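Local coordinates for protein putative dihydrodipicolinate synthase (Thermus thermophilus, PDB 2PCQ) that has no established function but belongs by name and sequence to the dihydrodipicolinate synthase family, built as a TIM barrel in an assembly of four chains, at residues 6-11 / 36-41; 10-15 / 252-257; 16-21 / 52-57; 63-68 / 85-90. All coordinates share one frame; numbering follows the deposited sequence.

Interaction 1 (6-11 / 36-41); sequences IPTPFD and LVYGSN
Ile-6, Pro-7 and Thr-8 meet Leu-36, Tyr-38 and Asn-41 in a buried, water-mediated contact between two neighbouring chain passages just where strands 2-6 and 36-37 run out. Little direct bonding links them: Ile-6 N gives a weak hydrogen bond to Leu-36 O, at 3.3 Å and bent to 133°. Otherwise three waters link the backbones. The first donates to the carbonyl oxygens of both Ile-6 and Leu-36 while accepting from Gly-39 N at 2.8 Å. A second donates to Ile-6 O, which is thus held by two waters, and to Thr-8 OG1, 2.8 Å away; in return it takes the N-H of Tyr-38. These are the C-terminal ends of the first two strands of a parallel TIM barrel, the end that carries the active site in barrels of this fold. Further out, a third water accepts from Thr-8 N at 3.0 Å and donates to Asn-41 O, while Pro-7 CA sits 3.7 Å from that same Asn-41 O. The side-chain part is small. Thr-8 has OG1 anti to its carbonyl carbon (chi1 -61°), and this hydroxyl lies in the plane of the Tyr-38 ring, at its edge, 3.6 Å from CE1. It also hydrogen-bonds to Gly-42 O. Val-37 CG1 covers the centre of one face of the tyrosine ring, and the phenol OH bonds to Arg-52 O. On the Ile-6 side, CD1 reaches Val-37 CG2 at 4.5 Å. Nearby, Ser-40 O receives a hydrogen bond from Tyr-100 of the second subunit.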
loop_
_atom_site.group_PDB
_atom_site.type_symbol
_atom_site.label_atom_id
_atom_site.label_comp_id
_atom_site.label_asym_id
_atom_site.label_seq_id
_atom_site.Cartn_x
_atom_site.Cartn_y
_atom_site.Cartn_z
ATOM N N ILE A 6 9.923 -1.847 27.978
ATOM C CA ILE A 6 9.734 -3.106 28.684
ATOM C C ILE A 6 8.381 -3.758 28.431
ATOM O O ILE A 6 7.347 -3.093 28.380
ATOM C CB ILE A 6 9.933 -2.954 30.216
ATOM C CG1 ILE A 6 8.843 -2.068 30.818
ATOM C CG2 ILE A 6 11.313 -2.371 30.502
ATOM C CD1 ILE A 6 8.840 -2.080 32.335
ATOM N N PRO A 7 8.379 -5.085 28.249
ATOM C CA PRO A 7 7.117 -5.781 28.008
ATOM C C PRO A 7 6.306 -5.853 29.292
ATOM O O PRO A 7 6.840 -5.640 30.381
ATOM C CB PRO A 7 7.571 -7.157 27.523
ATOM C CG PRO A 7 8.854 -7.362 28.255
ATOM C CD PRO A 7 9.523 -6.007 28.140
ATOM N N THR A 8 5.009 -6.114 29.157
ATOM C CA THR A 8 4.130 -6.240 30.311
ATOM C C THR A 8 3.816 -7.727 30.431
ATOM O O THR A 8 3.167 -8.308 29.562
ATOM C CB THR A 8 2.828 -5.447 30.120
ATOM O OG1 THR A 8 3.143 -4.060 29.949
ATOM C CG2 THR A 8 1.925 -5.609 31.340
ATOM N N PRO A 9 4.291 -8.365 31.511
ATOM C CA PRO A 9 4.088 -9.793 31.772
ATOM C C PRO A 9 2.664 -10.261 32.036
ATOM O O PRO A 9 1.918 -9.626 32.773
ATOM C CB PRO A 9 4.986 -10.058 32.986
ATOM C CG PRO A 9 6.010 -8.960 32.927
ATOM C CD PRO A 9 5.177 -7.774 32.528
ATOM N N PHE A 10 2.313 -11.385 31.415
ATOM C CA PHE A 10 1.022 -12.048 31.589
ATOM C C PHE A 10 1.429 -13.508 31.800
ATOM O O PHE A 10 2.460 -13.931 31.277
ATOM C CB PHE A 10 0.166 -11.991 30.311
ATOM C CG PHE A 10 -0.292 -10.611 29.928
ATOM C CD1 PHE A 10 -1.308 -9.976 30.635
ATOM C CD2 PHE A 10 0.296 -9.946 28.850
ATOM C CE1 PHE A 10 -1.736 -8.696 30.277
ATOM C CE2 PHE A 10 -0.121 -8.672 28.482
ATOM C CZ PHE A 10 -1.141 -8.041 29.198
ATOM N N ASP A 11 0.660 -14.274 32.570
ATOM C CA ASP A 11 0.999 -15.685 32.717
ATOM C C ASP A 11 0.456 -16.337 31.448
ATOM O O ASP A 11 -0.080 -15.641 30.586
ATOM C CB ASP A 11 0.356 -16.312 33.965
ATOM C CG ASP A 11 -1.150 -16.125 34.019
ATOM O OD1 ASP A 11 -1.811 -16.160 32.959
ATOM O OD2 ASP A 11 -1.673 -15.962 35.142
ATOM N N LEU A 36 10.586 2.847 29.382
ATOM C CA LEU A 36 9.381 3.266 28.681
ATOM C C LEU A 36 8.359 2.204 29.056
ATOM O O LEU A 36 8.496 1.040 28.667
ATOM C CB LEU A 36 9.565 3.279 27.158
ATOM C CG LEU A 36 8.238 3.236 26.375
ATOM C CD1 LEU A 36 7.310 4.365 26.820
ATOM C CD2 LEU A 36 8.512 3.333 24.881
ATOM N N VAL A 37 7.357 2.595 29.836
ATOM C CA VAL A 37 6.304 1.675 30.256
ATOM C C VAL A 37 5.132 1.797 29.276
ATOM O O VAL A 37 4.738 2.899 28.908
ATOM C CB VAL A 37 5.803 2.007 31.687
ATOM C CG1 VAL A 37 4.743 1.004 32.116
ATOM C CG2 VAL A 37 6.969 1.989 32.663
ATOM N N TYR A 38 4.594 0.659 28.851
ATOM C CA TYR A 38 3.478 0.624 27.910
ATOM C C TYR A 38 3.831 1.215 26.546
ATOM O O TYR A 38 3.042 1.955 25.952
ATOM C CB TYR A 38 2.246 1.346 28.482
ATOM C CG TYR A 38 1.685 0.738 29.756
ATOM C CD1 TYR A 38 1.821 -0.626 30.023
ATOM C CD2 TYR A 38 0.997 1.523 30.682
ATOM C CE1 TYR A 38 1.285 -1.195 31.180
ATOM C CE2 TYR A 38 0.449 0.961 31.847
ATOM C CZ TYR A 38 0.600 -0.394 32.086
ATOM O OH TYR A 38 0.059 -0.959 33.218
ATOM N N GLY A 39 5.029 0.891 26.065
ATOM C CA GLY A 39 5.457 1.342 24.752
ATOM C C GLY A 39 4.798 0.399 23.760
ATOM O O GLY A 39 3.977 -0.420 24.166
ATOM N N SER A 40 5.142 0.485 22.476
ATOM C CA SER A 40 4.520 -0.397 21.488
ATOM C C SER A 40 4.796 -1.881 21.748
ATOM O O SER A 40 4.011 -2.738 21.351
ATOM C CB SER A 40 4.954 -0.017 20.063
ATOM O OG SER A 40 6.360 -0.104 19.897
ATOM N N ASN A 41 5.904 -2.188 22.415
ATOM C CA ASN A 41 6.232 -3.577 22.735
ATOM C C ASN A 41 5.692 -3.960 24.116
ATOM O O ASN A 41 5.873 -5.092 24.569
ATOM C CB ASN A 41 7.752 -3.786 22.712
ATOM C CG ASN A 41 8.285 -4.068 21.318
ATOM O OD1 ASN A 41 8.274 -5.213 20.853
ATOM N ND2 ASN A 41 8.748 -3.021 20.637
HETATM O O HOH W 1 7.078 -0.710 27.123
HETATM O O HOH W 2 5.156 -2.123 29.607
HETATM O O HOH W 3 4.466 -6.840 26.295
#

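Interaction 2 (10-15 / 252-257); sequences FDREGR and AGYPRP
Arg-256 grips the carbonyl oxygen of Gly-14 with two N-H groups: NE at 2.7 Å, lying in the carbonyl plane with an N-H...O angle of 151°, and NH2 at 3.0 Å in a weak bond. NH2 also forms a salt bridge with Glu-51, and NH1 bonds to His-46 O. A backbone bond, Tyr-254 N to Phe-10 O at 2.9 Å, joins the other end of the contact. Segment 10-15 belongs to the loop between strand 2-6 and helix 18-28 of the TIM barrel, and it turns back through a type I beta turn from Asp-11 to Gly-14. Asp-11 OD1 accepts from Arg-15 N at 3.0 Å, and a salt-bridge network of Asp-11, Glu-13 and Arg-15 ties the turn together. Packing follows on both flanks. Arg-256, extended from CG to NE, lays CD over one face of the Phe-10 ring, 3.9 Å from its centroid, a CH-pi contact; ring and guanidinium are nearly parallel, 16° apart. Tyr-254 O sits at that ring's edge. Arg-12 does likewise to Tyr-254: CG stands 3.8 Å from the ring centroid, over the centre of the face. Its guanidinium is tilted 35° to the ring, and Tyr-254 CE1 lies over the centre of the guanidinium face. Pro-257 CD presses on Gly-14 CA at 3.6 Å, and its backbone bonds to the second subunit.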
loop_
_atom_site.group_PDB
_atom_site.type_symbol
_atom_site.label_atom_id
_atom_site.label_comp_id
_atom_site.label_asym_id
_atom_site.label_seq_id
_atom_site.Cartn_x
_atom_site.Cartn_y
_atom_site.Cartn_z
ATOM N N PHE A 10 2.313 -11.385 31.415
ATOM C CA PHE A 10 1.022 -12.048 31.589
ATOM C C PHE A 10 1.429 -13.508 31.800
ATOM O O PHE A 10 2.460 -13.931 31.277
ATOM C CB PHE A 10 0.166 -11.991 30.311
ATOM C CG PHE A 10 -0.292 -10.611 29.928
ATOM C CD1 PHE A 10 -1.308 -9.976 30.635
ATOM C CD2 PHE A 10 0.296 -9.946 28.850
ATOM C CE1 PHE A 10 -1.736 -8.696 30.277
ATOM C CE2 PHE A 10 -0.121 -8.672 28.482
ATOM C CZ PHE A 10 -1.141 -8.041 29.198
ATOM N N ASP A 11 0.660 -14.274 32.570
ATOM C CA ASP A 11 0.999 -15.685 32.717
ATOM C C ASP A 11 0.456 -16.337 31.448
ATOM O O ASP A 11 -0.080 -15.641 30.586
ATOM C CB ASP A 11 0.356 -16.312 33.965
ATOM C CG ASP A 11 -1.150 -16.125 34.019
ATOM O OD1 ASP A 11 -1.811 -16.160 32.959
ATOM O OD2 ASP A 11 -1.673 -15.962 35.142
ATOM N N ARG A 12 0.590 -17.654 31.324
ATOM C CA ARG A 12 0.110 -18.353 30.135
ATOM C C ARG A 12 -1.388 -18.200 29.873
ATOM O O ARG A 12 -1.830 -18.286 28.725
ATOM C CB ARG A 12 0.464 -19.841 30.213
ATOM C CG ARG A 12 1.912 -20.154 29.861
ATOM C CD ARG A 12 2.219 -21.631 30.055
ATOM N NE ARG A 12 3.593 -21.964 29.694
ATOM C CZ ARG A 12 4.056 -21.988 28.448
ATOM N NH1 ARG A 12 3.258 -21.699 27.431
ATOM N NH2 ARG A 12 5.320 -22.303 28.221
ATOM N N GLU A 13 -2.166 -17.973 30.928
ATOM C CA GLU A 13 -3.611 -17.813 30.777
ATOM C C GLU A 13 -4.012 -16.382 30.415
ATOM O O GLU A 13 -5.183 -16.105 30.151
ATOM C CB GLU A 13 -4.334 -18.240 32.057
ATOM C CG GLU A 13 -4.318 -19.741 32.324
ATOM C CD GLU A 13 -2.921 -20.285 32.560
ATOM O OE1 GLU A 13 -2.226 -19.777 33.467
ATOM O OE2 GLU A 13 -2.520 -21.227 31.842
ATOM N N GLY A 14 -3.043 -15.472 30.413
ATOM C CA GLY A 14 -3.339 -14.096 30.057
ATOM C C GLY A 14 -3.597 -13.166 31.223
ATOM O O GLY A 14 -4.046 -12.039 31.029
ATOM N N ARG A 15 -3.321 -13.627 32.437
ATOM C CA ARG A 15 -3.525 -12.796 33.618
ATOM C C ARG A 15 -2.337 -11.859 33.823
ATOM O O ARG A 15 -1.184 -12.281 33.744
ATOM C CB ARG A 15 -3.703 -13.672 34.866
ATOM C CG ARG A 15 -5.019 -14.443 34.920
ATOM C CD ARG A 15 -5.133 -15.249 36.213
ATOM N NE ARG A 15 -4.256 -16.417 36.214
ATOM C CZ ARG A 15 -4.625 -17.633 35.822
ATOM N NH1 ARG A 15 -5.865 -17.850 35.402
ATOM N NH2 ARG A 15 -3.752 -18.632 35.839
ATOM N N ALA A 252 9.593 -12.040 31.988
ATOM C CA ALA A 252 8.860 -11.300 30.965
ATOM C C ALA A 252 7.456 -11.843 30.718
ATOM O O ALA A 252 6.606 -11.155 30.154
ATOM C CB ALA A 252 9.647 -11.300 29.662
ATOM N N GLY A 253 7.205 -13.078 31.135
ATOM C CA GLY A 253 5.890 -13.650 30.927
ATOM C C GLY A 253 5.608 -14.000 29.471
ATOM O O GLY A 253 6.531 -14.174 28.671
ATOM N N TYR A 254 4.325 -14.082 29.127
ATOM C CA TYR A 254 3.901 -14.453 27.779
ATOM C C TYR A 254 2.947 -13.446 27.156
ATOM O O TYR A 254 2.298 -12.671 27.860
ATOM C CB TYR A 254 3.197 -15.811 27.827
ATOM C CG TYR A 254 4.013 -16.886 28.497
ATOM C CD1 TYR A 254 4.774 -17.779 27.749
ATOM C CD2 TYR A 254 4.062 -16.978 29.888
ATOM C CE1 TYR A 254 5.567 -18.740 28.368
ATOM C CE2 TYR A 254 4.850 -17.929 30.518
ATOM C CZ TYR A 254 5.600 -18.805 29.755
ATOM O OH TYR A 254 6.387 -19.742 30.379
ATOM N N PRO A 255 2.851 -13.443 25.818
ATOM C CA PRO A 255 1.944 -12.513 25.138
ATOM C C PRO A 255 0.523 -12.901 25.545
ATOM O O PRO A 255 0.251 -14.073 25.808
ATOM C CB PRO A 255 2.210 -12.790 23.659
ATOM C CG PRO A 255 3.645 -13.240 23.650
ATOM C CD PRO A 255 3.694 -14.160 24.847
ATOM N N ARG A 256 -0.385 -11.937 25.595
ATOM C CA ARG A 256 -1.751 -12.254 25.988
ATOM C C ARG A 256 -2.463 -13.014 24.869
ATOM O O ARG A 256 -2.381 -12.626 23.706
ATOM C CB ARG A 256 -2.514 -10.971 26.334
ATOM C CG ARG A 256 -3.614 -11.194 27.354
ATOM C CD ARG A 256 -4.197 -9.894 27.906
ATOM N NE ARG A 256 -4.729 -10.131 29.245
ATOM C CZ ARG A 256 -5.436 -9.263 29.963
ATOM N NH1 ARG A 256 -5.728 -8.060 29.487
ATOM N NH2 ARG A 256 -5.843 -9.605 31.178
ATOM N N PRO A 257 -3.153 -14.124 25.206
ATOM C CA PRO A 257 -3.863 -14.904 24.184
ATOM C C PRO A 257 -4.754 -13.964 23.381
ATOM O O PRO A 257 -5.270 -12.986 23.924
ATOM C CB PRO A 257 -4.667 -15.904 25.011
ATOM C CG PRO A 257 -3.770 -16.136 26.202
ATOM C CD PRO A 257 -3.323 -14.727 26.540
#

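Interaction 3 (16-21 / 52-57); sequences LDEEAF and RARGLR
Glu-18 and Arg-54 bridge the first turn of helix 18-28 and the flank of helix 49-57, two outer helices that follow each other round the TIM barrel. The ionic link is a salt bridge from Glu-18 OE2 to Arg-54 NE, 2.9 Å, whose N-H points poorly at the oxygen (124°), so the hydrogen-bond component is weak. The two side chains cross at about a right angle. The glutamate chain runs extended beyond CG, whereas the arginine bends at chi3; its NH1 pairs with Glu-50 one turn earlier on its own helix. A water adds a second connection: it donates to Glu-18 OE1 at 2.6 Å and to Arg-54 O, giving the carboxylate a partner at each oxygen.

Van der Waals packing completes the contact. Leu-16 and Arg-54 slide past each other in opposite directions, with Leu-16 CB 3.9 Å from Arg-54 NH2, and Leu-16 CD2 reaches the backbone at Gly-55 N. With no side chain at Gly-55, the backbones come close, 5.9 Å between its CA and that of Glu-18. CD2 of the Phe-21 ring lies 3.4 Å from Gly-55 O.

Capping fixes the start of helix 18-28. Asp-17 is its N-cap, and Asp-17 OD1 accepts from Ala-20 N at 2.9 Å, the donor approaching from above the carboxylate plane.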
loop_
_atom_site.group_PDB
_atom_site.type_symbol
_atom_site.label_atom_id
_atom_site.label_comp_id
_atom_site.label_asym_id
_atom_site.label_seq_id
_atom_site.Cartn_x
_atom_site.Cartn_y
_atom_site.Cartn_z
ATOM N N LEU A 16 -2.620 -10.583 34.070
ATOM C CA LEU A 16 -1.560 -9.613 34.306
ATOM C C LEU A 16 -0.769 -10.071 35.528
ATOM O O LEU A 16 -1.353 -10.435 36.550
ATOM C CB LEU A 16 -2.156 -8.226 34.572
ATOM C CG LEU A 16 -1.155 -7.138 34.978
ATOM C CD1 LEU A 16 -0.174 -6.891 33.838
ATOM C CD2 LEU A 16 -1.897 -5.858 35.335
ATOM N N ASP A 17 0.556 -10.062 35.424
ATOM C CA ASP A 17 1.401 -10.479 36.541
ATOM C C ASP A 17 2.143 -9.260 37.077
ATOM O O ASP A 17 3.235 -8.937 36.611
ATOM C CB ASP A 17 2.411 -11.532 36.084
ATOM C CG ASP A 17 3.136 -12.190 37.250
ATOM O OD1 ASP A 17 3.340 -11.523 38.288
ATOM O OD2 ASP A 17 3.514 -13.371 37.124
ATOM N N GLU A 18 1.539 -8.589 38.052
ATOM C CA GLU A 18 2.114 -7.391 38.663
ATOM C C GLU A 18 3.490 -7.619 39.281
ATOM O O GLU A 18 4.398 -6.803 39.112
ATOM C CB GLU A 18 1.164 -6.848 39.734
ATOM C CG GLU A 18 -0.179 -6.391 39.189
ATOM C CD GLU A 18 -1.160 -6.024 40.284
ATOM O OE1 GLU A 18 -0.823 -5.177 41.140
ATOM O OE2 GLU A 18 -2.275 -6.586 40.287
ATOM N N GLU A 19 3.638 -8.722 40.005
ATOM C CA GLU A 19 4.908 -9.043 40.647
ATOM C C GLU A 19 6.012 -9.175 39.603
ATOM O O GLU A 19 7.101 -8.626 39.765
ATOM C CB GLU A 19 4.789 -10.345 41.444
ATOM C CG GLU A 19 3.889 -10.268 42.673
ATOM C CD GLU A 19 2.462 -9.868 42.343
ATOM O OE1 GLU A 19 1.876 -10.460 41.409
ATOM O OE2 GLU A 19 1.924 -8.966 43.024
ATOM N N ALA A 20 5.725 -9.906 38.531
ATOM C CA ALA A 20 6.699 -10.101 37.463
ATOM C C ALA A 20 7.045 -8.772 36.802
ATOM O O ALA A 20 8.200 -8.513 36.480
ATOM C CB ALA A 20 6.148 -11.072 36.423
ATOM N N PHE A 21 6.035 -7.930 36.611
ATOM C CA PHE A 21 6.212 -6.626 35.983
ATOM C C PHE A 21 7.227 -5.803 36.778
ATOM O O PHE A 21 8.166 -5.234 36.216
ATOM C CB PHE A 21 4.853 -5.911 35.930
ATOM C CG PHE A 21 4.784 -4.761 34.945
ATOM C CD1 PHE A 21 5.680 -4.663 33.883
ATOM C CD2 PHE A 21 3.763 -3.813 35.046
ATOM C CE1 PHE A 21 5.564 -3.637 32.936
ATOM C CE2 PHE A 21 3.637 -2.785 34.105
ATOM C CZ PHE A 21 4.537 -2.700 33.048
ATOM N N ARG A 52 -4.525 -1.434 33.291
ATOM C CA ARG A 52 -3.548 -0.412 32.926
ATOM C C ARG A 52 -3.097 0.360 34.168
ATOM O O ARG A 52 -1.904 0.559 34.389
ATOM C CB ARG A 52 -4.168 0.562 31.918
ATOM C CG ARG A 52 -3.241 1.661 31.412
ATOM C CD ARG A 52 -4.041 2.724 30.667
ATOM N NE ARG A 52 -4.959 3.413 31.571
ATOM C CZ ARG A 52 -6.152 3.889 31.226
ATOM N NH1 ARG A 52 -6.601 3.757 29.985
ATOM N NH2 ARG A 52 -6.902 4.501 32.131
ATOM N N ALA A 53 -4.060 0.798 34.973
ATOM C CA ALA A 53 -3.767 1.550 36.189
ATOM C C ALA A 53 -3.084 0.657 37.223
ATOM O O ALA A 53 -2.148 1.076 37.901
ATOM C CB ALA A 53 -5.058 2.126 36.772
ATOM N N ARG A 54 -3.560 -0.577 37.333
ATOM C CA ARG A 54 -3.006 -1.530 38.286
ATOM C C ARG A 54 -1.548 -1.848 37.950
ATOM O O ARG A 54 -0.683 -1.862 38.827
ATOM C CB ARG A 54 -3.841 -2.813 38.261
ATOM C CG ARG A 54 -3.786 -3.632 39.534
ATOM C CD ARG A 54 -4.857 -4.716 39.505
ATOM N NE ARG A 54 -4.515 -5.804 38.596
ATOM C CZ ARG A 54 -5.397 -6.457 37.848
ATOM N NH1 ARG A 54 -6.680 -6.129 37.894
ATOM N NH2 ARG A 54 -5.000 -7.446 37.062
ATOM N N GLY A 55 -1.281 -2.096 36.673
ATOM C CA GLY A 55 0.069 -2.409 36.249
ATOM C C GLY A 55 1.077 -1.325 36.578
ATOM O O GLY A 55 2.173 -1.613 37.058
ATOM N N LEU A 56 0.709 -0.073 36.326
ATOM C CA LEU A 56 1.607 1.046 36.589
ATOM C C LEU A 56 1.831 1.270 38.085
ATOM O O LEU A 56 2.928 1.639 38.498
ATOM C CB LEU A 56 1.065 2.321 35.934
ATOM C CG LEU A 56 1.928 3.587 36.020
ATOM C CD1 LEU A 56 3.321 3.313 35.468
ATOM C CD2 LEU A 56 1.260 4.711 35.240
ATOM N N ARG A 57 0.796 1.043 38.891
ATOM C CA ARG A 57 0.908 1.207 40.341
ATOM C C ARG A 57 1.855 0.168 40.943
ATOM O O ARG A 57 2.394 0.365 42.031
ATOM C CB ARG A 57 -0.459 1.061 41.022
ATOM C CG ARG A 57 -1.437 2.205 40.798
ATOM C CD ARG A 57 -2.551 2.157 41.848
ATOM N NE ARG A 57 -3.347 0.932 41.770
ATOM C CZ ARG A 57 -4.390 0.764 40.959
ATOM N NH1 ARG A 57 -4.771 1.746 40.154
ATOM N NH2 ARG A 57 -5.048 -0.387 40.947
HETATM O O HOH W 4 -0.823 -2.572 41.417
#

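Interaction 4 (63-68 / 85-90); sequences KPFLVG and KAAGAM
The Phe-65 ring carries Ala-89 CA on one face, a CH-pi contact at 3.9 Å from the ring centroid and offset toward the rim. At its edge, in the ring plane, lie the carbonyl oxygens of Ala-87 and Lys-63, the former 3.4 Å from Phe-65 CZ. The Phe-65 CB points away from segment 85-90, yet with CG set between the backbone N and carbonyl carbon (chi1 65°) the ring still reaches it. Ala-89 CB touches the rim at CE1, 3.8 Å away, and also touches Val-67 CG2 at 3.6 Å. Backbone bonding accompanies the ring: Met-90 N, in a residue modelled as selenomethionine, donates to Phe-65 O at 2.9 Å, almost in line with the carbonyl (C=O...N 169°). A water adds a second tie, accepting from Phe-65 N and donating to Gly-88 O at 2.8 Å. Met-90 SE packs on Pro-64 CB at 3.9 Å. Gly-88 ends helix 74-87 with positive phi in a Schellman motif, turning the chain back beside the entry to strand 66-69. Here the returning chain of a right-handed beta-alpha-beta unit, strand 66-69, helix 74-87 and strand 91-94, joins its first strand at the N-terminal end of the TIM barrel.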
loop_
_atom_site.group_PDB
_atom_site.type_symbol
_atom_site.label_atom_id
_atom_site.label_comp_id
_atom_site.label_asym_id
_atom_site.label_seq_id
_atom_site.Cartn_x
_atom_site.Cartn_y
_atom_site.Cartn_z
ATOM N N LYS A 63 14.564 5.735 38.069
ATOM C CA LYS A 63 15.053 6.692 37.084
ATOM C C LYS A 63 13.875 7.312 36.338
ATOM O O LYS A 63 12.798 6.724 36.281
ATOM C CB LYS A 63 15.990 5.989 36.094
ATOM C CG LYS A 63 17.187 5.327 36.756
ATOM C CD LYS A 63 18.124 4.687 35.743
ATOM C CE LYS A 63 19.290 4.001 36.446
ATOM N NZ LYS A 63 20.252 3.385 35.491
ATOM N N PRO A 64 14.058 8.519 35.773
ATOM C CA PRO A 64 12.966 9.167 35.035
ATOM C C PRO A 64 12.442 8.207 33.969
ATOM O O PRO A 64 13.218 7.653 33.194
ATOM C CB PRO A 64 13.641 10.393 34.424
ATOM C CG PRO A 64 14.679 10.745 35.457
ATOM C CD PRO A 64 15.250 9.387 35.824
ATOM N N PHE A 65 11.130 8.010 33.930
ATOM C CA PHE A 65 10.549 7.090 32.965
ATOM C C PHE A 65 9.454 7.713 32.116
ATOM O O PHE A 65 8.919 8.778 32.439
ATOM C CB PHE A 65 10.000 5.857 33.687
ATOM C CG PHE A 65 8.843 6.149 34.607
ATOM C CD1 PHE A 65 7.539 5.833 34.231
ATOM C CD2 PHE A 65 9.059 6.714 35.861
ATOM C CE1 PHE A 65 6.466 6.071 35.093
ATOM C CE2 PHE A 65 7.995 6.958 36.731
ATOM C CZ PHE A 65 6.695 6.634 36.348
ATOM N N LEU A 66 9.136 7.032 31.022
ATOM C CA LEU A 66 8.104 7.475 30.102
ATOM C C LEU A 66 6.972 6.465 30.131
ATOM O O LEU A 66 7.185 5.285 30.414
ATOM C CB LEU A 66 8.659 7.559 28.677
ATOM C CG LEU A 66 9.846 8.484 28.402
ATOM C CD1 LEU A 66 10.339 8.253 26.978
ATOM C CD2 LEU A 66 9.429 9.936 28.603
ATOM N N VAL A 67 5.764 6.933 29.848
ATOM C CA VAL A 67 4.612 6.046 29.806
ATOM C C VAL A 67 3.909 6.230 28.469
ATOM O O VAL A 67 3.572 7.351 28.084
ATOM C CB VAL A 67 3.615 6.346 30.942
ATOM C CG1 VAL A 67 2.416 5.406 30.839
ATOM C CG2 VAL A 67 4.301 6.175 32.288
ATOM N N GLY A 68 3.705 5.129 27.758
ATOM C CA GLY A 68 3.032 5.208 26.476
ATOM C C GLY A 68 1.540 5.386 26.682
ATOM O O GLY A 68 0.960 4.764 27.572
ATOM N N LYS A 85 0.650 10.652 35.366
ATOM C CA LYS A 85 1.109 11.800 36.137
ATOM C C LYS A 85 1.267 11.450 37.615
ATOM O O LYS A 85 2.244 11.843 38.254
ATOM C CB LYS A 85 0.129 12.965 35.981
ATOM C CG LYS A 85 0.619 14.254 36.614
ATOM C CD LYS A 85 -0.370 15.389 36.433
ATOM C CE LYS A 85 0.109 16.632 37.163
ATOM N NZ LYS A 85 -0.873 17.744 37.086
ATOM N N ALA A 86 0.305 10.705 38.150
ATOM C CA ALA A 86 0.336 10.303 39.552
ATOM C C ALA A 86 1.494 9.349 39.830
ATOM O O ALA A 86 1.990 9.282 40.953
ATOM C CB ALA A 86 -0.990 9.642 39.941
ATOM N N ALA A 87 1.919 8.617 38.806
ATOM C CA ALA A 87 3.016 7.667 38.955
ATOM C C ALA A 87 4.359 8.388 38.930
ATOM O O ALA A 87 5.385 7.808 39.269
ATOM C CB ALA A 87 2.962 6.623 37.849
ATOM N N GLY A 88 4.348 9.652 38.523
ATOM C CA GLY A 88 5.576 10.421 38.478
ATOM C C GLY A 88 6.289 10.343 37.140
ATOM O O GLY A 88 7.485 10.621 37.050
ATOM N N ALA A 89 5.558 9.973 36.091
ATOM C CA ALA A 89 6.155 9.861 34.763
ATOM C C ALA A 89 6.710 11.197 34.296
ATOM O O ALA A 89 6.083 12.235 34.485
ATOM C CB ALA A 89 5.119 9.345 33.760
HETATM N N MSE A 90 7.886 11.149 33.678
HETATM C CA MSE A 90 8.560 12.333 33.154
HETATM C C MSE A 90 7.781 12.914 31.972
HETATM O O MSE A 90 7.721 14.130 31.787
HETATM C CB MSE A 90 9.982 11.944 32.740
HETATM C CG MSE A 90 10.544 12.714 31.575
HETATM SE SE MSE A 90 12.330 12.103 31.225
HETATM C CE MSE A 90 11.872 10.299 30.595
HETATM O O HOH W 5 9.909 10.052 35.767
#

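How the interactions relate
From the N terminus, interaction 1 closes the loop that holds helix 18-28, joining the ends of strands 2-6 and 36-37. Interaction 2 starts from the same loop, sharing Phe-10 and Asp-11, but reaches the loop after helix 216-247, beyond the last strand, so interactions 3 and 4 nest within its span. Interaction 3 closes the span from helix 18-28 to helix 49-57, enclosing strand 36-37, and crosses interaction 1; the Tyr-38 OH to Arg-52 O bond connects them. Interaction 4 follows both in series, closing the unit around helix 74-87. It shares the sheet with interaction 1, since Val-37 pairs with Leu-66 and Gly-68, and meets interaction 3 where Leu-56 packs on Ala-87.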